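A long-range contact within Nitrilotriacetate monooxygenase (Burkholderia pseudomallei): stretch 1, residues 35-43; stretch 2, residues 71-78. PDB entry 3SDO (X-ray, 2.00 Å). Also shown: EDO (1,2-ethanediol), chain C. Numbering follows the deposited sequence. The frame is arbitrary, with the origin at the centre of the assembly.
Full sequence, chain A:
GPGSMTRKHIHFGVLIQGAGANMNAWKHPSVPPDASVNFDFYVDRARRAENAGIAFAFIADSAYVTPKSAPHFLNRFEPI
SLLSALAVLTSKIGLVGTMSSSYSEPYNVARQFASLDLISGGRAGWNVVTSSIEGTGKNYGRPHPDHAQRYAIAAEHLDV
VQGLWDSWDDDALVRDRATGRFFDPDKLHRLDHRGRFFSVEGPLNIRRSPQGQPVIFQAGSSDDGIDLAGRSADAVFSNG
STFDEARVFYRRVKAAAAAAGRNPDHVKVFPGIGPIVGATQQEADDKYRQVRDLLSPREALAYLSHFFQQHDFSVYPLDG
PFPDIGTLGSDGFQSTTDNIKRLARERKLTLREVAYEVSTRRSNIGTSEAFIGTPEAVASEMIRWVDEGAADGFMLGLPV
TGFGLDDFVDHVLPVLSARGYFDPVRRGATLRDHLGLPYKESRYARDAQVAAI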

# COMPACT_ATOMS: atom_id res chain seq x y z
N ALA A 35 -12.54 -1.73 14.23
CA ALA A 35 -11.37 -2.57 14.02
C ALA A 35 -10.89 -2.60 12.56
O ALA A 35 -9.70 -2.48 12.31
CB ALA A 35 -11.66 -4.02 14.52
N SER A 36 -11.81 -2.73 11.60
CA SER A 36 -11.40 -2.85 10.19
C SER A 36 -10.57 -1.70 9.63
O SER A 36 -9.78 -1.91 8.73
CB SER A 36 -12.58 -3.15 9.30
OG SER A 36 -12.99 -4.49 9.56
N VAL A 37 -10.74 -0.50 10.17
CA VAL A 37 -9.94 0.66 9.80
C VAL A 37 -9.35 1.34 11.06
O VAL A 37 -9.33 2.57 11.19
CB VAL A 37 -10.75 1.65 8.93
CG1 VAL A 37 -10.96 1.09 7.55
CG2 VAL A 37 -12.10 1.96 9.56
N ASN A 38 -8.88 0.50 11.98
CA ASN A 38 -8.21 0.94 13.19
C ASN A 38 -6.77 0.42 13.12
O ASN A 38 -6.53 -0.78 13.38
CB ASN A 38 -8.94 0.36 14.41
CG ASN A 38 -8.32 0.78 15.74
OD1 ASN A 38 -7.10 0.71 15.92
ND2 ASN A 38 -9.16 1.25 16.66
N PHE A 39 -5.82 1.31 12.77
CA PHE A 39 -4.44 0.87 12.53
C PHE A 39 -3.79 0.20 13.74
O PHE A 39 -3.19 -0.86 13.61
CB PHE A 39 -3.53 2.00 12.05
CG PHE A 39 -2.10 1.56 11.83
CD1 PHE A 39 -1.79 0.67 10.81
CD2 PHE A 39 -1.08 2.01 12.67
CE1 PHE A 39 -0.48 0.21 10.64
CE2 PHE A 39 0.21 1.55 12.51
CZ PHE A 39 0.52 0.66 11.47
N ASP A 40 -3.93 0.79 14.91
CA ASP A 40 -3.35 0.21 16.11
C ASP A 40 -3.86 -1.20 16.41
O ASP A 40 -3.13 -2.03 16.95
CB ASP A 40 -3.60 1.10 17.31
CG ASP A 40 -2.78 2.39 17.29
OD1 ASP A 40 -1.84 2.56 16.47
OD2 ASP A 40 -3.14 3.24 18.10
N PHE A 41 -5.12 -1.47 16.09
CA PHE A 41 -5.65 -2.84 16.19
C PHE A 41 -4.88 -3.83 15.33
O PHE A 41 -4.50 -4.91 15.82
CB PHE A 41 -7.12 -2.87 15.84
CG PHE A 41 -7.73 -4.25 15.87
CD1 PHE A 41 -8.03 -4.85 17.07
CD2 PHE A 41 -7.98 -4.93 14.69
CE1 PHE A 41 -8.61 -6.13 17.11
CE2 PHE A 41 -8.58 -6.19 14.73
CZ PHE A 41 -8.88 -6.78 15.93
N TYR A 42 -4.64 -3.49 14.05
CA TYR A 42 -3.82 -4.34 13.20
C TYR A 42 -2.39 -4.56 13.77
O TYR A 42 -1.88 -5.67 13.70
CB TYR A 42 -3.71 -3.83 11.76
CG TYR A 42 -4.98 -3.97 10.94
CD1 TYR A 42 -5.98 -3.00 11.02
CD2 TYR A 42 -5.17 -5.02 10.07
CE1 TYR A 42 -7.12 -3.09 10.29
CE2 TYR A 42 -6.34 -5.12 9.32
CZ TYR A 42 -7.29 -4.14 9.42
OH TYR A 42 -8.45 -4.21 8.68
N VAL A 43 -1.79 -3.52 14.36
CA VAL A 43 -0.47 -3.65 14.97
C VAL A 43 -0.50 -4.64 16.15
O VAL A 43 0.36 -5.50 16.28
CB VAL A 43 0.10 -2.30 15.47
CG1 VAL A 43 1.46 -2.54 16.17
CG2 VAL A 43 0.26 -1.29 14.30
N PRO A 71 -19.62 -5.35 6.38
CA PRO A 71 -18.86 -4.30 7.04
C PRO A 71 -17.40 -4.18 6.62
O PRO A 71 -16.94 -3.07 6.32
CB PRO A 71 -18.98 -4.68 8.52
CG PRO A 71 -20.39 -5.22 8.60
CD PRO A 71 -20.59 -5.97 7.30
N HIS A 72 -16.66 -5.28 6.58
CA HIS A 72 -15.22 -5.19 6.27
C HIS A 72 -14.96 -4.72 4.82
O HIS A 72 -13.97 -4.00 4.54
CB HIS A 72 -14.47 -6.50 6.54
CG HIS A 72 -13.00 -6.37 6.36
ND1 HIS A 72 -12.20 -5.77 7.31
CD2 HIS A 72 -12.18 -6.69 5.33
CE1 HIS A 72 -10.95 -5.74 6.87
NE2 HIS A 72 -10.91 -6.29 5.67
N PHE A 73 -15.85 -5.10 3.92
CA PHE A 73 -15.78 -4.67 2.53
C PHE A 73 -16.20 -3.20 2.33
O PHE A 73 -15.80 -2.58 1.34
CB PHE A 73 -16.62 -5.59 1.66
CG PHE A 73 -16.03 -6.96 1.44
CD1 PHE A 73 -15.95 -7.89 2.48
CD2 PHE A 73 -15.59 -7.34 0.17
CE1 PHE A 73 -15.40 -9.18 2.26
CE2 PHE A 73 -15.05 -8.63 -0.06
CZ PHE A 73 -14.94 -9.54 0.99
N LEU A 74 -16.99 -2.65 3.25
CA LEU A 74 -17.41 -1.24 3.17
C LEU A 74 -16.26 -0.28 3.49
O LEU A 74 -16.20 0.82 2.96
CB LEU A 74 -18.59 -0.96 4.12
CG LEU A 74 -19.95 -1.54 3.73
CD1 LEU A 74 -20.91 -1.46 4.91
CD2 LEU A 74 -20.53 -0.82 2.51
N ASN A 75 -15.32 -0.71 4.33
CA ASN A 75 -14.23 0.16 4.77
C ASN A 75 -13.09 -0.69 5.31
O ASN A 75 -13.25 -1.41 6.31
CB ASN A 75 -14.71 1.16 5.84
CG ASN A 75 -14.43 2.61 5.48
OD1 ASN A 75 -13.53 3.26 6.03
ND2 ASN A 75 -15.22 3.14 4.57
N ARG A 76 -11.96 -0.60 4.63
CA ARG A 76 -10.77 -1.37 4.96
C ARG A 76 -9.56 -0.58 4.51
O ARG A 76 -9.69 0.35 3.70
CB ARG A 76 -10.79 -2.73 4.24
CG ARG A 76 -10.90 -2.65 2.73
CD ARG A 76 -11.46 -3.93 2.05
NE ARG A 76 -10.65 -5.12 2.31
CZ ARG A 76 -11.04 -6.38 2.10
NH1 ARG A 76 -10.23 -7.36 2.42
NH2 ARG A 76 -12.25 -6.67 1.62
N PHE A 77 -8.39 -0.97 5.03
CA PHE A 77 -7.13 -0.39 4.60
C PHE A 77 -6.76 -0.94 3.23
O PHE A 77 -7.29 -1.98 2.79
CB PHE A 77 -6.00 -0.65 5.62
CG PHE A 77 -6.11 0.18 6.88
CD1 PHE A 77 -5.97 1.56 6.84
CD2 PHE A 77 -6.35 -0.42 8.10
CE1 PHE A 77 -6.07 2.33 8.03
CE2 PHE A 77 -6.42 0.32 9.27
CZ PHE A 77 -6.29 1.71 9.24
N GLU A 78 -5.88 -0.23 2.54
CA GLU A 78 -5.30 -0.72 1.30
C GLU A 78 -4.00 -1.49 1.66
O GLU A 78 -3.27 -1.07 2.57
CB GLU A 78 -5.08 0.46 0.35
CG GLU A 78 -4.43 0.09 -0.97
CD GLU A 78 -2.94 -0.11 -0.86
OE1 GLU A 78 -2.29 0.53 0.00
OE2 GLU A 78 -2.43 -0.90 -1.68
C1 EDO C . -7.28 5.45 13.51
O1 EDO C . -7.47 4.31 14.37
C2 EDO C . -7.00 5.00 12.07
O2 EDO C . -5.85 4.12 11.99
O HOH W 1 -7.67 -3.63 6.06

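The bend between a 3-10 segment and a helix meets the chain that leaves another helix, and one aromatic side chain is the largest single part of the packing. Phe77 has the largest area covered by the other stretch. Its CA-to-CB bond points sideways, but with chi1 at -74° (m) the ring swings so that its end comes nearer to stretch 1, into the bend where the 3-10 segment gives way to the helix beginning at Phe39. Along that bend the ring meets backbone as much as side chain: Phe77 CE2 lies 3.6 Å from Val37 CA and 3.7 Å from Asn38 N, and Phe77 CZ is 3.9 Å from Phe39 CB.

Tyr42 packs next along the same side of that ring, at CD2. Its CA-to-CB bond points toward stretch 2, and the m rotamer (chi1 -71°) carries the phenol back along the helix toward the 3-10 segment. The edge of Phe77 is set toward the Tyr42 face in an offset edge-to-face pair, with planes at 74° and Tyr42 CE1 3.5 Å from Phe77 CD2. The hydroxyl then finds two polar partners: Tyr42 OH donates to Ser36 O at 2.7 Å, tying the turn to the helix, and accepts from a water at 2.8 Å. That water in turn accepts from Phe77 N at 2.9 Å, so a backbone amide is satisfied across the contact without a direct bond.

The direct polar link is a single short one. Ser36, in the m rotamer (-71°) and pointing toward stretch 2, brings its OG to 2.7 Å from His72 ND1, in a hydrogen bond whose donor the geometry leaves open. His72 starts sideways, and its t rotamer (chi1 -174°) with chi2 at 77° brings the imidazole nearer. Ser36 OG and Tyr42 OH both lie at its edge, near the ring plane, with Tyr42 OH 3.4 Å from His72 CE1.

Val37, also m, lays CG1 against the backbone where stretch 2 leaves its helix, 3.6 Å from Asn75 C and 3.5 Å from Arg76 N. Asn75 has an off-rotamer chi1 of -125°; its ND2 donates to Leu74 O at 3.0 Å, while its OD1 is bonded elsewhere in the structure, so both ends of the amide are engaged. Arg76 points away, leaving its backbone to face Val37.

Asn38 points away too, and serves its own helix: chi1 at -179° (t) places OD1 2.9 Å from Phe41 N, a capping bond. Phe39 N is satisfied differently, donating at 2.9 Å to O2 of an ethanediol, probably from the crystallisation liquor, which sits at the edge of the Phe77 ring.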